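PDB 4IVF: putative uncharacterized protein from Lodderomyces elongisporus, which binds two glutathione molecules per subunit and is probably a glutathione S-transferase. Local coordinates for residues F[6-11]-F[61-66]; F[18-23]-F[182-187]; F[156-161]-F[199-204]. All coordinates share one frame; numbering follows the deposited sequence.

Interaction 1: residues F[6-11]-F[61-66]; sequences KPIKLY and INDPNF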
loop_
_atom_site.group_PDB
_atom_site.type_symbol
_atom_site.label_atom_id
_atom_site.label_comp_id
_atom_site.label_asym_id
_atom_site.label_seq_id
_atom_site.Cartn_x
_atom_site.Cartn_y
_atom_site.Cartn_z
ATOM N N LYS F 6 1.796 -18.524 21.491
ATOM C CA LYS F 6 0.379 -18.258 21.725
ATOM C C LYS F 6 -0.367 -18.033 20.404
ATOM O O LYS F 6 0.232 -17.595 19.410
ATOM C CB LYS F 6 0.209 -17.042 22.643
ATOM C CG LYS F 6 0.397 -17.346 24.129
ATOM C CD LYS F 6 0.665 -16.079 24.930
ATOM C CE LYS F 6 0.509 -16.304 26.431
ATOM N NZ LYS F 6 1.458 -17.320 26.969
ATOM N N PRO F 7 -1.680 -18.339 20.383
ATOM C CA PRO F 7 -2.474 -18.088 19.171
ATOM C C PRO F 7 -2.517 -16.605 18.803
ATOM O O PRO F 7 -2.679 -15.752 19.676
ATOM C CB PRO F 7 -3.884 -18.572 19.561
ATOM C CG PRO F 7 -3.677 -19.504 20.713
ATOM C CD PRO F 7 -2.479 -18.976 21.447
ATOM N N ILE F 8 -2.379 -16.316 17.515
ATOM C CA ILE F 8 -2.530 -14.971 16.987
ATOM C C ILE F 8 -4.013 -14.724 16.740
ATOM O O ILE F 8 -4.687 -15.563 16.162
ATOM C CB ILE F 8 -1.728 -14.797 15.679
ATOM C CG1 ILE F 8 -0.231 -14.871 15.978
ATOM C CG2 ILE F 8 -2.068 -13.476 14.987
ATOM C CD1 ILE F 8 0.636 -14.743 14.741
ATOM N N LYS F 9 -4.536 -13.594 17.210
ATOM C CA LYS F 9 -5.952 -13.311 17.013
ATOM C C LYS F 9 -6.140 -12.557 15.702
ATOM O O LYS F 9 -5.514 -11.516 15.477
ATOM C CB LYS F 9 -6.551 -12.536 18.192
ATOM C CG LYS F 9 -8.030 -12.158 18.017
ATOM C CD LYS F 9 -8.996 -13.235 18.529
ATOM C CE LYS F 9 -10.342 -12.606 18.911
ATOM N NZ LYS F 9 -11.398 -13.553 19.433
ATOM N N LEU F 10 -7.001 -13.099 14.843
ATOM C CA LEU F 10 -7.275 -12.509 13.541
ATOM C C LEU F 10 -8.705 -11.971 13.474
ATOM O O LEU F 10 -9.669 -12.735 13.572
ATOM C CB LEU F 10 -7.060 -13.545 12.437
ATOM C CG LEU F 10 -7.443 -13.107 11.030
ATOM C CD1 LEU F 10 -6.629 -11.885 10.596
ATOM C CD2 LEU F 10 -7.249 -14.259 10.028
ATOM N N TYR F 11 -8.830 -10.656 13.321
ATOM C CA TYR F 11 -10.120 -10.016 13.109
ATOM C C TYR F 11 -10.310 -9.934 11.604
ATOM O O TYR F 11 -9.541 -9.274 10.904
ATOM C CB TYR F 11 -10.156 -8.621 13.750
ATOM C CG TYR F 11 -9.939 -8.664 15.252
ATOM C CD1 TYR F 11 -10.961 -9.043 16.106
ATOM C CD2 TYR F 11 -8.705 -8.351 15.815
ATOM C CE1 TYR F 11 -10.770 -9.113 17.471
ATOM C CE2 TYR F 11 -8.510 -8.417 17.198
ATOM C CZ TYR F 11 -9.553 -8.787 18.015
ATOM O OH TYR F 11 -9.389 -8.862 19.380
ATOM N N ILE F 61 -4.725 -7.837 13.249
ATOM C CA ILE F 61 -4.270 -8.930 14.102
ATOM C C ILE F 61 -3.863 -8.440 15.487
ATOM O O ILE F 61 -3.587 -7.259 15.682
ATOM C CB ILE F 61 -3.088 -9.718 13.480
ATOM C CG1 ILE F 61 -1.864 -8.816 13.347
ATOM C CG2 ILE F 61 -3.485 -10.316 12.122
ATOM C CD1 ILE F 61 -0.613 -9.560 12.989
ATOM N N ASN F 62 -3.858 -9.358 16.447
ATOM C CA ASN F 62 -3.229 -9.126 17.738
ATOM C C ASN F 62 -2.317 -10.296 18.016
ATOM O O ASN F 62 -2.775 -11.442 18.152
ATOM C CB ASN F 62 -4.248 -8.971 18.879
ATOM C CG ASN F 62 -3.592 -8.621 20.223
ATOM O OD1 ASN F 62 -2.457 -9.000 20.501
ATOM N ND2 ASN F 62 -4.321 -7.899 21.064
ATOM N N ASP F 63 -1.025 -9.994 18.097
ATOM C CA ASP F 63 -0.020 -10.992 18.403
ATOM C C ASP F 63 0.380 -10.878 19.858
ATOM O O ASP F 63 1.124 -9.974 20.227
ATOM C CB ASP F 63 1.217 -10.808 17.518
ATOM C CG ASP F 63 2.111 -12.035 17.513
ATOM O OD1 ASP F 63 1.926 -12.898 18.396
ATOM O OD2 ASP F 63 2.994 -12.139 16.634
ATOM N N PRO F 64 -0.087 -11.817 20.690
ATOM C CA PRO F 64 0.278 -11.798 22.115
ATOM C C PRO F 64 1.732 -12.223 22.314
ATOM O O PRO F 64 2.274 -12.105 23.415
ATOM C CB PRO F 64 -0.681 -12.817 22.738
ATOM C CG PRO F 64 -0.995 -13.775 21.616
ATOM C CD PRO F 64 -0.897 -12.994 20.321
ATOM N N ASN F 65 2.356 -12.708 21.243
ATOM C CA ASN F 65 3.748 -13.132 21.299
ATOM C C ASN F 65 4.727 -11.958 21.220
ATOM O O ASN F 65 5.890 -12.106 21.570
ATOM C CB ASN F 65 4.052 -14.175 20.210
ATOM C CG ASN F 65 3.243 -15.468 20.380
ATOM O OD1 ASN F 65 3.439 -16.219 21.337
ATOM N ND2 ASN F 65 2.343 -15.731 19.442
ATOM N N PHE F 66 4.259 -10.798 20.766
ATOM C CA PHE F 66 5.105 -9.602 20.721
ATOM C C PHE F 66 5.342 -9.071 22.131
ATOM O O PHE F 66 4.429 -8.538 22.760
ATOM C CB PHE F 66 4.491 -8.506 19.843
ATOM C CG PHE F 66 5.475 -7.428 19.437
ATOM C CD1 PHE F 66 5.647 -6.294 20.213
ATOM C CD2 PHE F 66 6.234 -7.563 18.281
ATOM C CE1 PHE F 66 6.552 -5.307 19.849
ATOM C CE2 PHE F 66 7.144 -6.583 17.908
ATOM C CZ PHE F 66 7.309 -5.455 18.701
HETATM O O HOH W 1 -7.307 -7.913 20.916
#
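Lys9 and Asn62 form a hydrogen-bonded antiparallel pair in the sheet of the thioredoxin-like N-terminal domain, where strands 8-11 and 61-63 run at 171° to each other. Lys9 N reaches Asn62 O and Asn62 N reaches Lys9 O, each at 2.9 Å. At the next pair, Leu10 with Ile61, which is non-hydrogen-bonded, Leu10 CD1 rests on Ile61 CG2 at 3.8 Å, on the face that helix 78-89 covers through Ile81. On the face of Lys9 and Asn62, a water joins Tyr11 OH to Asn62 ND2.

Beyond the strand, Asn65 takes over the pairing. Its amide grips the backbone of Lys6 at two points: OD1 receives Lys6 N on a lone pair in the carbonyl plane (2.8 Å), and ND2 gives a hydrogen to Lys6 O (2.8 Å). Asp63 OD1 closes an Asx turn by accepting from Asn65 N at 2.9 Å and also accepts from Asn65 ND2, which holds the amide's orientation. Asp63 OD2 is hydrogen-bonded to the hydroxyls of Tyr84 and Tyr89 of helix 78-89. Both amide atoms of Asn65 thus have backbone partners, and the shared carboxylate fixes the rotation of the group as well as the turn.

Interaction 2: residues F[18-23]-F[182-187]; sequences GYKISI and LGWAYR. With GSH (glutathione), chain T.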
loop_
_atom_site.group_PDB
_atom_site.type_symbol
_atom_site.label_atom_id
_atom_site.label_comp_id
_atom_site.label_asym_id
_atom_site.label_seq_id
_atom_site.Cartn_x
_atom_site.Cartn_y
_atom_site.Cartn_z
ATOM N N GLY F 18 -9.003 -10.275 3.894
ATOM C CA GLY F 18 -8.960 -11.286 4.931
ATOM C C GLY F 18 -8.171 -12.519 4.523
ATOM O O GLY F 18 -7.361 -13.035 5.296
ATOM N N TYR F 19 -8.407 -12.981 3.298
ATOM C CA TYR F 19 -7.758 -14.175 2.775
ATOM C C TYR F 19 -6.235 -14.038 2.680
ATOM O O TYR F 19 -5.513 -15.014 2.868
ATOM C CB TYR F 19 -8.331 -14.524 1.395
ATOM C CG TYR F 19 -9.791 -14.902 1.416
ATOM C CD1 TYR F 19 -10.328 -15.606 2.483
ATOM C CD2 TYR F 19 -10.629 -14.549 0.378
ATOM C CE1 TYR F 19 -11.658 -15.957 2.509
ATOM C CE2 TYR F 19 -11.959 -14.897 0.392
ATOM C CZ TYR F 19 -12.470 -15.601 1.458
ATOM O OH TYR F 19 -13.800 -15.952 1.476
ATOM N N LYS F 20 -5.751 -12.839 2.378
ATOM C CA LYS F 20 -4.312 -12.593 2.328
ATOM C C LYS F 20 -3.666 -13.050 3.621
ATOM O O LYS F 20 -2.646 -13.739 3.618
ATOM C CB LYS F 20 -4.010 -11.108 2.156
ATOM C CG LYS F 20 -4.308 -10.515 0.797
ATOM C CD LYS F 20 -3.864 -9.072 0.840
ATOM C CE LYS F 20 -4.476 -8.192 -0.220
ATOM N NZ LYS F 20 -4.092 -6.763 0.076
ATOM N N ILE F 21 -4.282 -12.669 4.732
ATOM C CA ILE F 21 -3.714 -12.934 6.036
ATOM C C ILE F 21 -3.954 -14.379 6.463
ATOM O O ILE F 21 -3.051 -15.028 6.986
ATOM C CB ILE F 21 -4.246 -11.947 7.108
ATOM C CG1 ILE F 21 -4.010 -10.499 6.663
ATOM C CG2 ILE F 21 -3.587 -12.205 8.440
ATOM C CD1 ILE F 21 -2.680 -10.266 5.965
ATOM N N SER F 22 -5.155 -14.896 6.223
ATOM C CA SER F 22 -5.437 -16.268 6.646
ATOM C C SER F 22 -4.611 -17.272 5.834
ATOM O O SER F 22 -4.114 -18.255 6.377
ATOM C CB SER F 22 -6.928 -16.593 6.570
ATOM O OG SER F 22 -7.404 -16.603 5.231
ATOM N N ILE F 23 -4.467 -17.020 4.539
ATOM C CA ILE F 23 -3.554 -17.816 3.717
ATOM C C ILE F 23 -2.098 -17.738 4.214
ATOM O O ILE F 23 -1.430 -18.764 4.341
ATOM C CB ILE F 23 -3.613 -17.412 2.235
ATOM C CG1 ILE F 23 -4.970 -17.797 1.636
ATOM C CG2 ILE F 23 -2.483 -18.089 1.452
ATOM C CD1 ILE F 23 -5.228 -17.187 0.300
ATOM N N LEU F 182 -2.834 -12.910 -4.610
ATOM C CA LEU F 182 -3.679 -14.101 -4.654
ATOM C C LEU F 182 -5.077 -13.871 -4.056
ATOM O O LEU F 182 -6.074 -14.386 -4.567
ATOM C CB LEU F 182 -2.972 -15.245 -3.921
ATOM C CG LEU F 182 -3.644 -16.612 -3.901
ATOM C CD1 LEU F 182 -3.899 -17.091 -5.325
ATOM C CD2 LEU F 182 -2.804 -17.612 -3.121
ATOM N N GLY F 183 -5.148 -13.106 -2.969
ATOM C CA GLY F 183 -6.423 -12.844 -2.325
ATOM C C GLY F 183 -7.404 -12.213 -3.297
ATOM O O GLY F 183 -8.562 -12.600 -3.333
ATOM N N TRP F 184 -6.919 -11.258 -4.094
ATOM C CA TRP F 184 -7.735 -10.500 -5.039
ATOM C C TRP F 184 -7.920 -11.175 -6.388
ATOM O O TRP F 184 -8.945 -10.971 -7.054
ATOM C CB TRP F 184 -7.153 -9.104 -5.245
ATOM C CG TRP F 184 -7.559 -8.152 -4.148
ATOM C CD1 TRP F 184 -6.880 -7.885 -2.995
ATOM C CD2 TRP F 184 -8.750 -7.360 -4.109
ATOM N NE1 TRP F 184 -7.578 -6.969 -2.232
ATOM C CE2 TRP F 184 -8.729 -6.631 -2.896
ATOM C CE3 TRP F 184 -9.827 -7.183 -4.987
ATOM C CZ2 TRP F 184 -9.745 -5.739 -2.540
ATOM C CZ3 TRP F 184 -10.849 -6.297 -4.626
ATOM C CH2 TRP F 184 -10.799 -5.591 -3.412
ATOM N N ALA F 185 -6.925 -11.958 -6.800
ATOM C CA ALA F 185 -7.023 -12.730 -8.038
ATOM C C ALA F 185 -8.200 -13.697 -7.914
ATOM O O ALA F 185 -8.910 -13.977 -8.875
ATOM C CB ALA F 185 -5.727 -13.496 -8.294
ATOM N N TYR F 186 -8.393 -14.193 -6.700
ATOM C CA TYR F 186 -9.483 -15.090 -6.385
ATOM C C TYR F 186 -10.845 -14.458 -6.708
ATOM O O TYR F 186 -11.808 -15.166 -6.994
ATOM C CB TYR F 186 -9.389 -15.454 -4.907
ATOM C CG TYR F 186 -10.414 -16.440 -4.439
ATOM C CD1 TYR F 186 -10.280 -17.790 -4.717
ATOM C CD2 TYR F 186 -11.516 -16.025 -3.704
ATOM C CE1 TYR F 186 -11.226 -18.703 -4.286
ATOM C CE2 TYR F 186 -12.463 -16.931 -3.265
ATOM C CZ TYR F 186 -12.315 -18.264 -3.555
ATOM O OH TYR F 186 -13.262 -19.163 -3.119
ATOM N N ARG F 187 -10.909 -13.127 -6.687
ATOM C CA ARG F 187 -12.171 -12.411 -6.875
ATOM C C ARG F 187 -12.474 -12.011 -8.329
ATOM O O ARG F 187 -13.546 -11.460 -8.609
ATOM C CB ARG F 187 -12.205 -11.165 -5.989
ATOM C CG ARG F 187 -12.683 -11.399 -4.566
ATOM C CD ARG F 187 -14.195 -11.452 -4.520
ATOM N NE ARG F 187 -14.687 -11.290 -3.161
ATOM C CZ ARG F 187 -14.844 -12.288 -2.298
ATOM N NH1 ARG F 187 -14.539 -13.535 -2.647
ATOM N NH2 ARG F 187 -15.311 -12.036 -1.082
HETATM N N1 GSH T . -16.125 1.041 2.271
HETATM C CA1 GSH T . -16.331 0.241 1.089
HETATM C C1 GSH T . -17.030 1.031 0.066
HETATM O O11 GSH T . -17.256 2.247 0.264
HETATM O O12 GSH T . -17.387 0.504 -1.010
HETATM C CB1 GSH T . -17.054 -1.071 1.412
HETATM C CG1 GSH T . -16.604 -2.157 0.505
HETATM C CD1 GSH T . -15.179 -2.627 0.798
HETATM O OE1 GSH T . -14.656 -2.462 1.911
HETATM N N2 GSH T . -14.365 -3.315 -0.272
HETATM C CA2 GSH T . -13.007 -3.751 0.018
HETATM C C2 GSH T . -12.032 -2.901 -0.749
HETATM O O2 GSH T . -12.353 -2.438 -1.835
HETATM C CB2 GSH T . -12.826 -5.136 -0.410
HETATM S SG2 GSH T . -14.041 -6.177 0.318
HETATM N N3 GSH T . -10.703 -2.635 -0.227
HETATM C CA3 GSH T . -9.799 -1.817 -1.010
HETATM C C3 GSH T . -8.403 -2.258 -0.817
HETATM O O31 GSH T . -8.130 -3.451 -0.535
HETATM O O32 GSH T . -7.480 -1.405 -0.931
HETATM O O HOH W 2 -15.815 -14.940 -0.226
HETATM O O HOH W 3 -5.623 -4.585 -1.099
#
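Lys20 meets Trp184 with its terminal methylene: CE comes to the edge of the indole, near the ring plane, 3.7 Å from CD1. The chain reaches there extended beyond CG, chi2 -177° and chi3 -160°. Nearer the backbone, Lys20 CG lies 4.4 Å from Gly183 CA, and the helices come within 5.1 Å between the CA atoms of Lys20 and Gly183. Tyr19 lies beside Tyr186, the ring planes at 80° and CE2 4.2 Å from CE2, while Arg187 NH1 sits at the edge of the Tyr19 ring. Ile23 CD1 and Leu182 CD2 extend the apolar contact.

Here helix 16-27, the first helix of the thioredoxin-like domain, packs on helix 176-185 of the all-helical C-terminal domain, so the contact spans the domain interface of the GST fold. Trp184 also lines a glutathione pocket, with CZ2 3.4 Å from glutathione O31. A water near Lys20 NZ donates to that carboxylate oxygen and takes a weak bond from Trp184 NE1.

In the next shell, Asn17 OD1 accepts from Trp184 NE1. Lys20 NZ has four oxygens in hydrogen-bonding reach, those of Gln114, its strongest partner, Thr78, Asn17 and the water, but three N-H at most, so not all can be full partners at once. Its positive charge probably adds to the attraction for the glutathione carboxylate. Asn17, Arg57 and Arg142 of the second subunit bind the same glutathione. On the Tyr19 flank a second water donates to Tyr19 OH and accepts from Arg187 NH2, and Phe218 meets Tyr19 edge-to-face while stacking on Tyr186.

Interaction 3: residues F[156-161]-F[199-204]; sequences DILSRN and PLLGKW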
loop_
_atom_site.group_PDB
_atom_site.type_symbol
_atom_site.label_atom_id
_atom_site.label_comp_id
_atom_site.label_asym_id
_atom_site.label_seq_id
_atom_site.Cartn_x
_atom_site.Cartn_y
_atom_site.Cartn_z
ATOM N N ASP F 156 3.488 -8.948 -16.955
ATOM C CA ASP F 156 4.805 -8.499 -17.356
ATOM C C ASP F 156 5.864 -8.837 -16.289
ATOM O O ASP F 156 6.953 -9.311 -16.619
ATOM C CB ASP F 156 4.805 -6.998 -17.649
ATOM C CG ASP F 156 6.099 -6.538 -18.291
ATOM O OD1 ASP F 156 6.856 -7.415 -18.752
ATOM O OD2 ASP F 156 6.363 -5.319 -18.344
ATOM N N ILE F 157 5.535 -8.596 -15.023
ATOM C CA ILE F 157 6.439 -8.888 -13.913
ATOM C C ILE F 157 6.843 -10.365 -13.914
ATOM O O ILE F 157 8.042 -10.701 -13.852
ATOM C CB ILE F 157 5.815 -8.469 -12.551
ATOM C CG1 ILE F 157 5.696 -6.953 -12.490
ATOM C CG2 ILE F 157 6.664 -8.944 -11.391
ATOM C CD1 ILE F 157 4.983 -6.447 -11.289
ATOM N N LEU F 158 5.844 -11.241 -14.035
ATOM C CA LEU F 158 6.103 -12.671 -14.123
ATOM C C LEU F 158 6.985 -13.034 -15.309
ATOM O O LEU F 158 7.822 -13.931 -15.206
ATOM C CB LEU F 158 4.796 -13.456 -14.203
ATOM C CG LEU F 158 3.990 -13.560 -12.913
ATOM C CD1 LEU F 158 2.688 -14.256 -13.196
ATOM C CD2 LEU F 158 4.779 -14.313 -11.861
ATOM N N SER F 159 6.804 -12.330 -16.425
ATOM C CA SER F 159 7.559 -12.597 -17.651
ATOM C C SER F 159 9.040 -12.253 -17.496
ATOM O O SER F 159 9.892 -12.803 -18.198
ATOM C CB SER F 159 6.970 -11.832 -18.840
ATOM O OG SER F 159 7.355 -10.473 -18.796
ATOM N N ARG F 160 9.337 -11.346 -16.575
ATOM C CA ARG F 160 10.705 -10.946 -16.318
ATOM C C ARG F 160 11.435 -11.923 -15.394
ATOM O O ARG F 160 12.632 -11.786 -15.165
ATOM C CB ARG F 160 10.740 -9.529 -15.749
ATOM C CG ARG F 160 10.203 -8.499 -16.712
ATOM C CD ARG F 160 10.125 -7.130 -16.080
ATOM N NE ARG F 160 9.392 -6.203 -16.937
ATOM C CZ ARG F 160 9.637 -4.899 -17.014
ATOM N NH1 ARG F 160 10.610 -4.363 -16.286
ATOM N NH2 ARG F 160 8.911 -4.134 -17.822
ATOM N N ASN F 161 10.719 -12.910 -14.866
ATOM C CA ASN F 161 11.340 -13.919 -14.002
ATOM C C ASN F 161 11.534 -15.227 -14.772
ATOM O O ASN F 161 11.138 -16.304 -14.324
ATOM C CB ASN F 161 10.504 -14.140 -12.735
ATOM C CG ASN F 161 11.267 -14.878 -11.644
ATOM O OD1 ASN F 161 12.455 -15.137 -11.773
ATOM N ND2 ASN F 161 10.579 -15.213 -10.564
ATOM N N PRO F 199 -1.541 -15.732 -19.519
ATOM C CA PRO F 199 -1.200 -17.154 -19.377
ATOM C C PRO F 199 -0.201 -17.445 -18.259
ATOM O O PRO F 199 -0.332 -18.466 -17.591
ATOM C CB PRO F 199 -0.646 -17.533 -20.763
ATOM C CG PRO F 199 -0.234 -16.237 -21.381
ATOM C CD PRO F 199 -1.187 -15.201 -20.849
ATOM N N LEU F 200 0.767 -16.562 -18.041
ATOM C CA LEU F 200 1.690 -16.743 -16.930
ATOM C C LEU F 200 0.971 -16.637 -15.571
ATOM O O LEU F 200 1.185 -17.465 -14.690
ATOM C CB LEU F 200 2.849 -15.749 -17.008
ATOM C CG LEU F 200 3.748 -15.807 -18.250
ATOM C CD1 LEU F 200 4.856 -14.809 -18.085
ATOM C CD2 LEU F 200 4.312 -17.207 -18.477
ATOM N N LEU F 201 0.123 -15.629 -15.409
ATOM C CA LEU F 201 -0.695 -15.520 -14.194
ATOM C C LEU F 201 -1.567 -16.762 -13.994
ATOM O O LEU F 201 -1.677 -17.279 -12.879
ATOM C CB LEU F 201 -1.570 -14.275 -14.238
ATOM C CG LEU F 201 -0.951 -12.939 -13.837
ATOM C CD1 LEU F 201 -1.948 -11.823 -14.094
ATOM C CD2 LEU F 201 -0.544 -12.948 -12.365
ATOM N N GLY F 202 -2.181 -17.233 -15.080
ATOM C CA GLY F 202 -2.983 -18.440 -15.053
ATOM C C GLY F 202 -2.266 -19.640 -14.464
ATOM O O GLY F 202 -2.851 -20.383 -13.694
ATOM N N LYS F 203 -1.000 -19.843 -14.826
ATOM C CA LYS F 203 -0.221 -20.968 -14.294
ATOM C C LYS F 203 0.167 -20.729 -12.837
ATOM O O LYS F 203 0.109 -21.634 -11.999
ATOM C CB LYS F 203 1.052 -21.187 -15.124
ATOM C CG LYS F 203 0.838 -21.721 -16.525
ATOM C CD LYS F 203 2.106 -21.542 -17.362
ATOM C CE LYS F 203 2.158 -22.504 -18.544
ATOM N NZ LYS F 203 3.377 -23.394 -18.530
ATOM N N TRP F 204 0.590 -19.503 -12.563
ATOM C CA TRP F 204 0.931 -19.056 -11.222
ATOM C C TRP F 204 -0.280 -19.239 -10.296
ATOM O O TRP F 204 -0.169 -19.819 -9.205
ATOM C CB TRP F 204 1.375 -17.590 -11.298
ATOM C CG TRP F 204 1.410 -16.823 -10.000
ATOM C CD1 TRP F 204 2.472 -16.681 -9.164
ATOM C CD2 TRP F 204 0.344 -16.053 -9.431
ATOM N NE1 TRP F 204 2.132 -15.886 -8.095
ATOM C CE2 TRP F 204 0.828 -15.494 -8.233
ATOM C CE3 TRP F 204 -0.985 -15.798 -9.811
ATOM C CZ2 TRP F 204 0.037 -14.689 -7.406
ATOM C CZ3 TRP F 204 -1.773 -15.007 -8.980
ATOM C CH2 TRP F 204 -1.255 -14.457 -7.800
#
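Leu158 carries this contact into the side of helix 199-209, its side chain directed at Leu200, Leu201 and Trp204. Its CB lies 4.1 Å from Leu200 CB, and Leu200 CD1 is at a similar distance. CG stands anti to the carbonyl carbon (chi1 -74°), and the second torsion then sends CD1 on in an extended line (chi2 175°) to the helix backbone. There CD1 lies 3.8 Å from Leu200 C and 3.6 Å from Leu201 CD2, with Trp204 CB 4.1 Å away. The Leu158 and Leu201 side chains cross at about a right angle. The other branch, CD2, lies beside the Trp204 indole, placed obliquely to it.

Leu200 answers from helix 199-209: its CD1 approaches the backbone of Ser159, 3.5 Å from CA and 3.7 Å from CB. No hydrogen bond links the two segments, so the contact between them is apolar.

Around this packing, Glu155 of helix 137-159 accepts from the backbone N atoms of Leu200 and Leu201 at the first turn of helix 199-209, adding a polar tie between the same helices. Leu181 of helix 176-185 touches both Leu201 and Trp204, and Asp178 of that helix accepts from Trp204 NE1. The contact therefore joins the end of helix 137-159 to the start of helix 199-209, with helix 176-185 packed alongside.

Interaction 1 lies within the N-terminal sheet, interaction 2 joins the N-terminal domain to the C-terminal domain, and interaction 3 lies wholly in the C-terminal helices. Along the chain the segments of interactions 1 and 2 alternate, as do those of 2 and 3, while interaction 1 closes before interaction 3 opens. Interactions 1 and 2, centres 19 Å apart, touch where Leu10 CD1 packs on Ile21 CG2 at 3.7 Å. Trp204 CH2 of interaction 3 reaches Leu182 N at 3.9 Å, with centres 18 Å apart. Interactions 1 and 3, about 34 Å apart between centres, do not touch. Interaction 2, near the chain centre and beside glutathione, thus connects the two domains' packing.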